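Local coordinates for protein DsbA-like disulfide oxidoreductase (Wolbachia endosymbiont of Drosophila melanogaster, PDB 6EEZ) that acts as a thioredoxin-family disulfide isomerase that exchanges thiols and disulfides, probably reshuffling wrongly formed disulfide bonds in other proteins, at residues A[23-28]-A[145-150]; A[75-80]-A[108-113]; A[97-102]-A[116-121]. One frame throughout, in Å; residues are numbered along the deposited sequence.

Interaction 1: residues A[23-28]-A[145-150]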
loop_
_atom_site.group_PDB
_atom_site.type_symbol
_atom_site.label_atom_id
_atom_site.label_comp_id
_atom_site.label_asym_id
_atom_site.label_seq_id
_atom_site.Cartn_x
_atom_site.Cartn_y
_atom_site.Cartn_z
ATOM N N LEU A 23 11.051 -4.754 5.090
ATOM C CA LEU A 23 10.230 -5.715 5.810
ATOM C C LEU A 23 9.393 -5.088 6.931
ATOM O O LEU A 23 8.526 -5.741 7.474
ATOM C CB LEU A 23 11.117 -6.831 6.390
ATOM C CG LEU A 23 11.722 -7.892 5.451
ATOM C CD1 LEU A 23 10.701 -8.417 4.464
ATOM C CD2 LEU A 23 12.929 -7.361 4.691
ATOM N N THR A 24 9.636 -3.828 7.273
ATOM C CA THR A 24 8.918 -3.185 8.378
ATOM C C THR A 24 7.553 -2.610 7.964
ATOM O O THR A 24 6.833 -2.034 8.784
ATOM C CB THR A 24 9.728 -2.036 8.990
ATOM O OG1 THR A 24 9.870 -1.002 8.023
ATOM C CG2 THR A 24 11.104 -2.492 9.423
ATOM N N TYR A 25 7.191 -2.775 6.704
ATOM C CA TYR A 25 5.928 -2.244 6.201
ATOM C C TYR A 25 4.867 -3.333 6.192
ATOM O O TYR A 25 5.212 -4.496 6.166
ATOM C CB TYR A 25 6.114 -1.656 4.793
ATOM C CG TYR A 25 6.732 -0.289 4.809
ATOM C CD1 TYR A 25 5.949 0.848 4.983
ATOM C CD2 TYR A 25 8.107 -0.126 4.661
ATOM C CE1 TYR A 25 6.530 2.120 5.005
ATOM C CE2 TYR A 25 8.689 1.120 4.677
ATOM C CZ TYR A 25 7.903 2.249 4.847
ATOM O OH TYR A 25 8.506 3.501 4.860
ATOM N N PRO A 26 3.581 -2.961 6.202
ATOM C CA PRO A 26 2.542 -3.995 6.319
ATOM C C PRO A 26 2.457 -4.854 5.081
ATOM O O PRO A 26 2.594 -4.312 3.975
ATOM C CB PRO A 26 1.227 -3.193 6.499
ATOM C CG PRO A 26 1.642 -1.815 6.838
ATOM C CD PRO A 26 3.003 -1.611 6.178
ATOM N N TYR A 27 2.172 -6.144 5.264
ATOM C CA TYR A 27 2.048 -7.067 4.159
ATOM C C TYR A 27 0.932 -8.110 4.391
ATOM O O TYR A 27 0.562 -8.422 5.526
ATOM C CB TYR A 27 3.392 -7.787 3.908
ATOM C CG TYR A 27 3.663 -8.934 4.880
ATOM C CD1 TYR A 27 3.150 -10.189 4.641
ATOM C CD2 TYR A 27 4.417 -8.743 6.026
ATOM C CE1 TYR A 27 3.351 -11.234 5.524
ATOM C CE2 TYR A 27 4.647 -9.791 6.929
ATOM C CZ TYR A 27 4.100 -11.040 6.668
ATOM O OH TYR A 27 4.279 -12.124 7.521
ATOM N N SER A 28 0.422 -8.663 3.294
ATOM C CA SER A 28 -0.467 -9.823 3.350
ATOM C C SER A 28 0.026 -10.884 2.394
ATOM O O SER A 28 0.858 -10.620 1.521
ATOM C CB SER A 28 -1.903 -9.431 3.002
ATOM O OG SER A 28 -2.382 -8.452 3.903
ATOM N N ASN A 145 7.200 9.258 5.180
ATOM C CA ASN A 145 8.194 10.062 4.494
ATOM C C ASN A 145 9.049 9.180 3.607
ATOM O O ASN A 145 9.376 9.552 2.469
ATOM C CB ASN A 145 9.070 10.816 5.491
ATOM C CG ASN A 145 8.360 11.998 6.098
ATOM O OD1 ASN A 145 7.412 12.532 5.516
ATOM N ND2 ASN A 145 8.819 12.427 7.272
ATOM N N ASN A 146 9.388 7.993 4.107
ATOM C CA ASN A 146 10.249 7.109 3.346
ATOM C C ASN A 146 9.525 6.606 2.121
ATOM O O ASN A 146 10.138 6.477 1.073
ATOM C CB ASN A 146 10.761 5.958 4.213
ATOM C CG ASN A 146 11.909 6.384 5.124
ATOM O OD1 ASN A 146 12.548 7.428 4.911
ATOM N ND2 ASN A 146 12.183 5.581 6.133
ATOM N N SER A 147 8.215 6.386 2.215
ATOM C CA SER A 147 7.448 5.966 1.038
ATOM C C SER A 147 7.297 7.089 0.026
ATOM O O SER A 147 7.335 6.846 -1.186
ATOM C CB SER A 147 6.060 5.468 1.433
ATOM O OG SER A 147 6.135 4.251 2.135
ATOM N N ARG A 148 7.103 8.316 0.502
ATOM C CA ARG A 148 6.991 9.442 -0.405
ATOM C C ARG A 148 8.289 9.637 -1.197
ATOM O O ARG A 148 8.264 9.879 -2.399
ATOM C CB ARG A 148 6.654 10.721 0.359
ATOM C CG ARG A 148 5.216 10.792 0.824
ATOM C CD ARG A 148 5.036 11.966 1.777
ATOM N NE ARG A 148 3.629 12.355 1.869
ATOM C CZ ARG A 148 3.162 13.248 2.731
ATOM N NH1 ARG A 148 3.994 13.834 3.589
ATOM N NH2 ARG A 148 1.866 13.565 2.723
ATOM N N LEU A 149 9.424 9.542 -0.515
ATOM C CA LEU A 149 10.710 9.691 -1.179
ATOM C C LEU A 149 10.925 8.557 -2.188
ATOM O O LEU A 149 11.475 8.777 -3.277
ATOM C CB LEU A 149 11.838 9.724 -0.151
ATOM C CG LEU A 149 12.044 11.080 0.518
ATOM C CD1 LEU A 149 12.810 10.947 1.833
ATOM C CD2 LEU A 149 12.790 12.029 -0.419
ATOM N N LEU A 150 10.474 7.351 -1.827
ATOM C CA LEU A 150 10.584 6.219 -2.723
ATOM C C LEU A 150 9.747 6.450 -3.970
ATOM O O LEU A 150 10.226 6.211 -5.084
ATOM C CB LEU A 150 10.154 4.912 -2.035
ATOM C CG LEU A 150 10.372 3.641 -2.856
ATOM C CD1 LEU A 150 11.809 3.529 -3.327
ATOM C CD2 LEU A 150 10.010 2.409 -2.026
#

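Interaction 2: residues A[75-80]-A[108-113]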
loop_
_atom_site.group_PDB
_atom_site.type_symbol
_atom_site.label_atom_id
_atom_site.label_comp_id
_atom_site.label_asym_id
_atom_site.label_seq_id
_atom_site.Cartn_x
_atom_site.Cartn_y
_atom_site.Cartn_z
ATOM N N GLY A 75 -3.419 15.236 -0.290
ATOM C CA GLY A 75 -3.802 16.218 0.714
ATOM C C GLY A 75 -3.955 15.741 2.152
ATOM O O GLY A 75 -3.555 14.633 2.541
ATOM N N ASN A 76 -4.559 16.612 2.945
ATOM C CA ASN A 76 -4.643 16.439 4.383
ATOM C C ASN A 76 -5.449 15.186 4.772
ATOM O O ASN A 76 -5.028 14.403 5.635
ATOM C CB ASN A 76 -5.243 17.712 4.997
ATOM C CG ASN A 76 -5.342 17.641 6.494
ATOM O OD1 ASN A 76 -6.412 17.859 7.070
ATOM N ND2 ASN A 76 -4.232 17.319 7.143
ATOM N N ALA A 77 -6.590 14.997 4.109
ATOM C CA ALA A 77 -7.456 13.836 4.323
ATOM C C ALA A 77 -6.728 12.502 4.037
ATOM O O ALA A 77 -6.929 11.517 4.740
ATOM C CB ALA A 77 -8.712 13.967 3.450
ATOM N N SER A 78 -5.874 12.483 3.017
ATOM C CA SER A 78 -5.135 11.270 2.656
ATOM C C SER A 78 -4.057 10.964 3.684
ATOM O O SER A 78 -3.804 9.816 4.006
ATOM C CB SER A 78 -4.494 11.412 1.280
ATOM O OG SER A 78 -5.452 11.373 0.245
ATOM N N LEU A 79 -3.423 12.011 4.191
ATOM C CA LEU A 79 -2.361 11.862 5.171
ATOM C C LEU A 79 -2.926 11.320 6.454
ATOM O O LEU A 79 -2.320 10.468 7.089
ATOM C CB LEU A 79 -1.669 13.202 5.429
ATOM C CG LEU A 79 -0.501 13.205 6.416
ATOM C CD1 LEU A 79 0.584 12.237 5.996
ATOM C CD2 LEU A 79 0.093 14.595 6.526
ATOM N N LYS A 80 -4.099 11.829 6.832
ATOM C CA LYS A 80 -4.821 11.342 8.004
ATOM C C LYS A 80 -5.172 9.868 7.884
ATOM O O LYS A 80 -4.931 9.090 8.803
ATOM C CB LYS A 80 -6.102 12.134 8.213
ATOM C CG LYS A 80 -5.905 13.521 8.750
ATOM C CD LYS A 80 -7.259 14.163 8.905
ATOM C CE LYS A 80 -7.193 15.537 9.535
ATOM N NZ LYS A 80 -8.533 16.153 9.482
ATOM N N GLY A 108 -16.727 9.109 -0.075
ATOM C CA GLY A 108 -16.505 10.542 0.102
ATOM C C GLY A 108 -15.140 10.880 0.700
ATOM O O GLY A 108 -14.333 9.986 0.937
ATOM N N GLU A 109 -14.881 12.168 0.945
ATOM C CA GLU A 109 -13.634 12.607 1.584
ATOM C C GLU A 109 -13.580 12.274 3.073
ATOM O O GLU A 109 -14.599 12.316 3.778
ATOM C CB GLU A 109 -13.434 14.119 1.408
ATOM C CG GLU A 109 -12.545 14.483 0.223
ATOM C CD GLU A 109 -12.130 15.944 0.222
ATOM O OE1 GLU A 109 -12.373 16.646 1.231
ATOM O OE2 GLU A 109 -11.555 16.383 -0.803
ATOM N N PHE A 110 -12.383 11.956 3.556
ATOM C CA PHE A 110 -12.228 11.554 4.946
ATOM C C PHE A 110 -12.429 12.739 5.891
ATOM O O PHE A 110 -12.143 13.894 5.552
ATOM C CB PHE A 110 -10.855 10.913 5.188
ATOM C CG PHE A 110 -10.596 9.700 4.343
ATOM C CD1 PHE A 110 -11.284 8.520 4.586
ATOM C CD2 PHE A 110 -9.674 9.740 3.302
ATOM C CE1 PHE A 110 -11.070 7.404 3.811
ATOM C CE2 PHE A 110 -9.447 8.623 2.525
ATOM C CZ PHE A 110 -10.140 7.444 2.785
ATOM N N SER A 111 -12.948 12.422 7.069
ATOM C CA SER A 111 -13.028 13.340 8.195
ATOM C C SER A 111 -12.593 12.564 9.436
ATOM O O SER A 111 -12.528 11.333 9.400
ATOM C CB SER A 111 -14.443 13.893 8.365
ATOM O OG SER A 111 -15.384 12.847 8.453
ATOM N N ASP A 112 -12.275 13.276 10.513
ATOM C CA ASP A 112 -11.810 12.639 11.737
ATOM C C ASP A 112 -12.800 11.570 12.144
ATOM O O ASP A 112 -12.426 10.455 12.519
ATOM C CB ASP A 112 -11.662 13.657 12.866
ATOM C CG ASP A 112 -10.591 14.690 12.598
ATOM O OD1 ASP A 112 -10.043 14.737 11.477
ATOM O OD2 ASP A 112 -10.305 15.475 13.520
ATOM N N GLU A 113 -14.074 11.924 12.025
ATOM C CA GLU A 113 -15.164 11.100 12.518
ATOM C C GLU A 113 -15.301 9.832 11.680
ATOM O O GLU A 113 -15.367 8.729 12.219
ATOM C CB GLU A 113 -16.481 11.892 12.506
ATOM C CG GLU A 113 -16.412 13.282 13.178
ATOM C CD GLU A 113 -16.056 14.418 12.207
ATOM O OE1 GLU A 113 -16.924 15.290 11.959
ATOM O OE2 GLU A 113 -14.911 14.451 11.706
#

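Interaction 3: residues A[97-102]-A[116-121]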
loop_
_atom_site.group_PDB
_atom_site.type_symbol
_atom_site.label_atom_id
_atom_site.label_comp_id
_atom_site.label_asym_id
_atom_site.label_seq_id
_atom_site.Cartn_x
_atom_site.Cartn_y
_atom_site.Cartn_z
ATOM N N PHE A 97 -5.198 -4.767 6.901
ATOM C CA PHE A 97 -5.888 -4.892 5.624
ATOM C C PHE A 97 -7.359 -4.468 5.732
ATOM O O PHE A 97 -7.943 -3.971 4.753
ATOM C CB PHE A 97 -5.806 -6.317 5.071
ATOM C CG PHE A 97 -6.455 -6.470 3.711
ATOM C CD1 PHE A 97 -5.739 -6.186 2.546
ATOM C CD2 PHE A 97 -7.792 -6.871 3.603
ATOM C CE1 PHE A 97 -6.329 -6.314 1.305
ATOM C CE2 PHE A 97 -8.398 -6.989 2.367
ATOM C CZ PHE A 97 -7.665 -6.719 1.210
ATOM N N ASP A 98 -7.959 -4.669 6.906
ATOM C CA ASP A 98 -9.359 -4.299 7.118
ATOM C C ASP A 98 -9.542 -2.793 7.111
ATOM O O ASP A 98 -10.503 -2.281 6.538
ATOM C CB ASP A 98 -9.877 -4.872 8.432
ATOM C CG ASP A 98 -9.953 -6.364 8.403
ATOM O OD1 ASP A 98 -10.044 -6.927 7.295
ATOM O OD2 ASP A 98 -9.940 -6.976 9.484
ATOM N N PHE A 99 -8.623 -2.081 7.749
ATOM C CA PHE A 99 -8.650 -0.636 7.671
ATOM C C PHE A 99 -8.410 -0.240 6.222
ATOM O O PHE A 99 -9.147 0.562 5.667
ATOM C CB PHE A 99 -7.610 0.002 8.586
ATOM C CG PHE A 99 -7.680 1.496 8.592
ATOM C CD1 PHE A 99 -8.537 2.152 9.460
ATOM C CD2 PHE A 99 -6.941 2.246 7.686
ATOM C CE1 PHE A 99 -8.630 3.526 9.449
ATOM C CE2 PHE A 99 -7.029 3.628 7.667
ATOM C CZ PHE A 99 -7.877 4.268 8.555
ATOM N N HIS A 100 -7.384 -0.832 5.615
ATOM C CA HIS A 100 -7.003 -0.550 4.234
ATOM C C HIS A 100 -8.194 -0.619 3.289
ATOM O O HIS A 100 -8.460 0.318 2.535
ATOM C CB HIS A 100 -5.918 -1.541 3.785
ATOM C CG HIS A 100 -5.614 -1.521 2.317
ATOM N ND1 HIS A 100 -4.574 -0.783 1.780
ATOM C CD2 HIS A 100 -6.181 -2.173 1.275
ATOM C CE1 HIS A 100 -4.515 -0.979 0.477
ATOM N NE2 HIS A 100 -5.480 -1.820 0.139
ATOM N N HIS A 101 -8.905 -1.741 3.336
ATOM C CA HIS A 101 -9.963 -2.010 2.376
ATOM C C HIS A 101 -11.180 -1.122 2.651
ATOM O O HIS A 101 -11.850 -0.651 1.714
ATOM C CB HIS A 101 -10.366 -3.490 2.417
ATOM C CG HIS A 101 -11.185 -3.916 1.246
ATOM N ND1 HIS A 101 -12.551 -4.075 1.314
ATOM C CD2 HIS A 101 -10.836 -4.195 -0.031
ATOM C CE1 HIS A 101 -13.007 -4.442 0.131
ATOM N NE2 HIS A 101 -11.986 -4.525 -0.703
ATOM N N ALA A 102 -11.467 -0.890 3.928
ATOM C CA ALA A 102 -12.545 0.030 4.288
ATOM C C ALA A 102 -12.222 1.449 3.840
ATOM O O ALA A 102 -13.103 2.163 3.394
ATOM C CB ALA A 102 -12.810 0.003 5.787
ATOM N N LEU A 116 -12.840 7.277 12.409
ATOM C CA LEU A 116 -13.182 6.536 13.639
ATOM C C LEU A 116 -14.284 5.511 13.403
ATOM O O LEU A 116 -14.207 4.394 13.905
ATOM C CB LEU A 116 -13.619 7.477 14.768
ATOM C CG LEU A 116 -12.540 8.330 15.448
ATOM C CD1 LEU A 116 -13.150 9.128 16.607
ATOM C CD2 LEU A 116 -11.380 7.487 15.948
ATOM N N ASP A 117 -15.313 5.891 12.653
ATOM C CA ASP A 117 -16.343 4.942 12.250
ATOM C C ASP A 117 -15.697 3.691 11.663
ATOM O O ASP A 117 -16.178 2.584 11.871
ATOM C CB ASP A 117 -17.297 5.562 11.225
ATOM C CG ASP A 117 -18.048 6.754 11.767
ATOM O OD1 ASP A 117 -18.308 6.807 12.993
ATOM O OD2 ASP A 117 -18.384 7.640 10.952
ATOM N N ILE A 118 -14.598 3.870 10.937
ATOM C CA ILE A 118 -13.907 2.743 10.331
ATOM C C ILE A 118 -13.135 1.952 11.390
ATOM O O ILE A 118 -13.132 0.725 11.380
ATOM C CB ILE A 118 -12.947 3.207 9.211
ATOM C CG1 ILE A 118 -13.748 3.709 8.009
ATOM C CG2 ILE A 118 -11.996 2.062 8.787
ATOM C CD1 ILE A 118 -12.882 4.252 6.851
ATOM N N VAL A 119 -12.474 2.656 12.301
ATOM C CA VAL A 119 -11.694 1.994 13.334
ATOM C C VAL A 119 -12.624 1.192 14.242
ATOM O O VAL A 119 -12.233 0.168 14.800
ATOM C CB VAL A 119 -10.878 3.006 14.157
ATOM C CG1 VAL A 119 -10.148 2.324 15.281
ATOM C CG2 VAL A 119 -9.865 3.706 13.273
ATOM N N LYS A 120 -13.864 1.645 14.369
ATOM C CA LYS A 120 -14.848 0.924 15.163
ATOM C C LYS A 120 -15.394 -0.307 14.456
ATOM O O LYS A 120 -15.604 -1.343 15.088
ATOM C CB LYS A 120 -16.014 1.838 15.536
ATOM C CG LYS A 120 -15.633 3.035 16.381
ATOM C CD LYS A 120 -14.830 2.648 17.614
ATOM C CE LYS A 120 -14.607 3.844 18.508
ATOM N NZ LYS A 120 -15.903 4.458 18.971
ATOM N N ASN A 121 -15.658 -0.195 13.158
ATOM C CA ASN A 121 -16.296 -1.294 12.432
ATOM C C ASN A 121 -15.366 -2.494 12.235
ATOM O O ASN A 121 -15.820 -3.594 11.897
ATOM C CB ASN A 121 -16.801 -0.803 11.078
ATOM C CG ASN A 121 -17.960 0.160 11.205
ATOM O OD1 ASN A 121 -18.780 0.056 12.126
ATOM N ND2 ASN A 121 -18.041 1.103 10.284
#

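Interaction 1: residues A[23-28]-A[145-150]
Tyr25 and Ser147 start from similar first torsions. Tyr25 CG sits beside its own backbone N (chi1 -79°), and Ser147 OG does the same in its helix (chi1 -69°). The Tyr25 side chain is directed toward helix 137-154, and the serine hydroxyl meets its ring obliquely, nearest at Tyr25 CE1, 3.6 Å from Ser147 OG. The rest of the contact is made by the phenol hydroxyl. Tyr25 OH rests 3.4 Å from Asn146 CB, so Asn146 takes part through its methylene. The two side chains cross at about a right angle, with the ring and amide planes 63° apart.

The backbones stay well separated. Tyr25 CA and Ser147 CA, the nearest pair, are 9.8 Å apart, and one long aromatic side chain fills the span. It joins the loop leading into edge strand 27-29 to helix 137-154. Pro26 is backbone-bonded to Phe68, and Ser28 to Tyr66, of strand 65-70. Arg69 of that strand makes a cation-pi contact with the Tyr25 ring.

The two hydroxyls, Tyr25 OH and Ser147 OG, lie 3.7 Å apart and are not bonded to each other. Tyr25 OH gives its hydrogen bond to Met143 O, and Ser147 OG is bonded to Arg69 NH1. The buried polar ends are therefore satisfied through third parties, and Arg69 links both sides, by a cation-pi contact with the phenol and by its bond to the serine.

Interaction 2: residues A[75-80]-A[108-113]
The chain at Phe110 runs past the first turn of the helix that Gly75 begins as N-cap, and Ala77 CA and Phe110 CA come within 5.3 Å. At this close point Ala77 CB meets Phe110 CB at 4.1 Å. A side chain as small as alanine's suits so near an approach. Phe110 CG sits beside its own backbone N (chi1 -59°), and the side chain points across the helix, at a steep angle to its axis. Its CD2 is 3.6 Å from Ala77 O, which approaches the ring obliquely. Beyond the contact the ring reaches Tyr43 and Ser44, next to Cys45 of the CxxC disulfide. The contact thus joins two parts of what is probably the helical insertion of a DsbA-like thioredoxin fold, beside the loop that leads to that disulfide. One turn along from Ala77, Lys80 stretches out fully beyond CG and crosses the Asp112 side chain. Lys80 NZ donates to Asp112 OD1 at 2.9 Å, forming a salt bridge, and meets that oxygen nearly along its C-O axis. Lys80 CE also packs near the same Asp112 OD1, at 3.5 Å. Asp112 is in the first turn of helix 112-121, just after Ser111, the N-cap, where the helix dipole would favour its negative charge.

Interaction 3: residues A[97-102]-A[116-121]
Ile118 is the main bump in this contact. Its CG2 methyl enters a shallow hollow on helix 96-105 between Phe99 and Ala102, residues one turn apart. There Ile118 CG2 lies 3.5 Å from Phe99 CD1. The same Ile118 CG2 is 3.7 Å from Ala102 CB, which forms the other wall. The other branch of the isoleucine extends the fit: Ile118 CD1 reaches over the end of the hollow to Ala102 O, 4.0 Å away. The Phe99 ring is set against the CG2 methyl by its first torsion, with CG pointing away from the backbone N (chi1 -176°). Phe99 crosses Ile118 at about a right angle, and both methyls that touch its ring come in obliquely. The second is Val119 CG2, 4.0 Å from Phe99 CE1.

Ala102, whose side chain ends at CB, is where the backbones come nearest, its CA 6.8 Å from Ile118 CA. The axes approach to 9.8 Å at 136°, a steep antiparallel crossing. Phe99 also packs on Ser84, Ala85 and Val88 of helix 76-91, and Val119 on Phe129. Such a largely apolar core between helices is consistent with the helical domain that DsbA-like proteins carry inserted in the thioredoxin fold.

Interactions 2 and 3 share helix 112-121: its first turn and the loop before it meet helix 76-91, and its later turns meet helix 96-105. Their centres are about 13 Å apart, and along the chain their segments alternate. Interaction 1 closes a loop that encloses both, with its centre about 20 Å from each of theirs. Direct touches tie it to them: Arg148 NH2 lies 3.8 Å from Leu79 CD1, and Ser28 OG lies 4.2 Å from Phe97 CB. Interaction 2 is linked to the surroundings of the Cys45-Cys48 disulfide, since Ser78 OG is hydrogen-bonded to Asp42 OD1 and Ser44 OG. Interaction 1 anchors the loop that leads into edge strand 27-29, whereas interaction 3 is between helices alone.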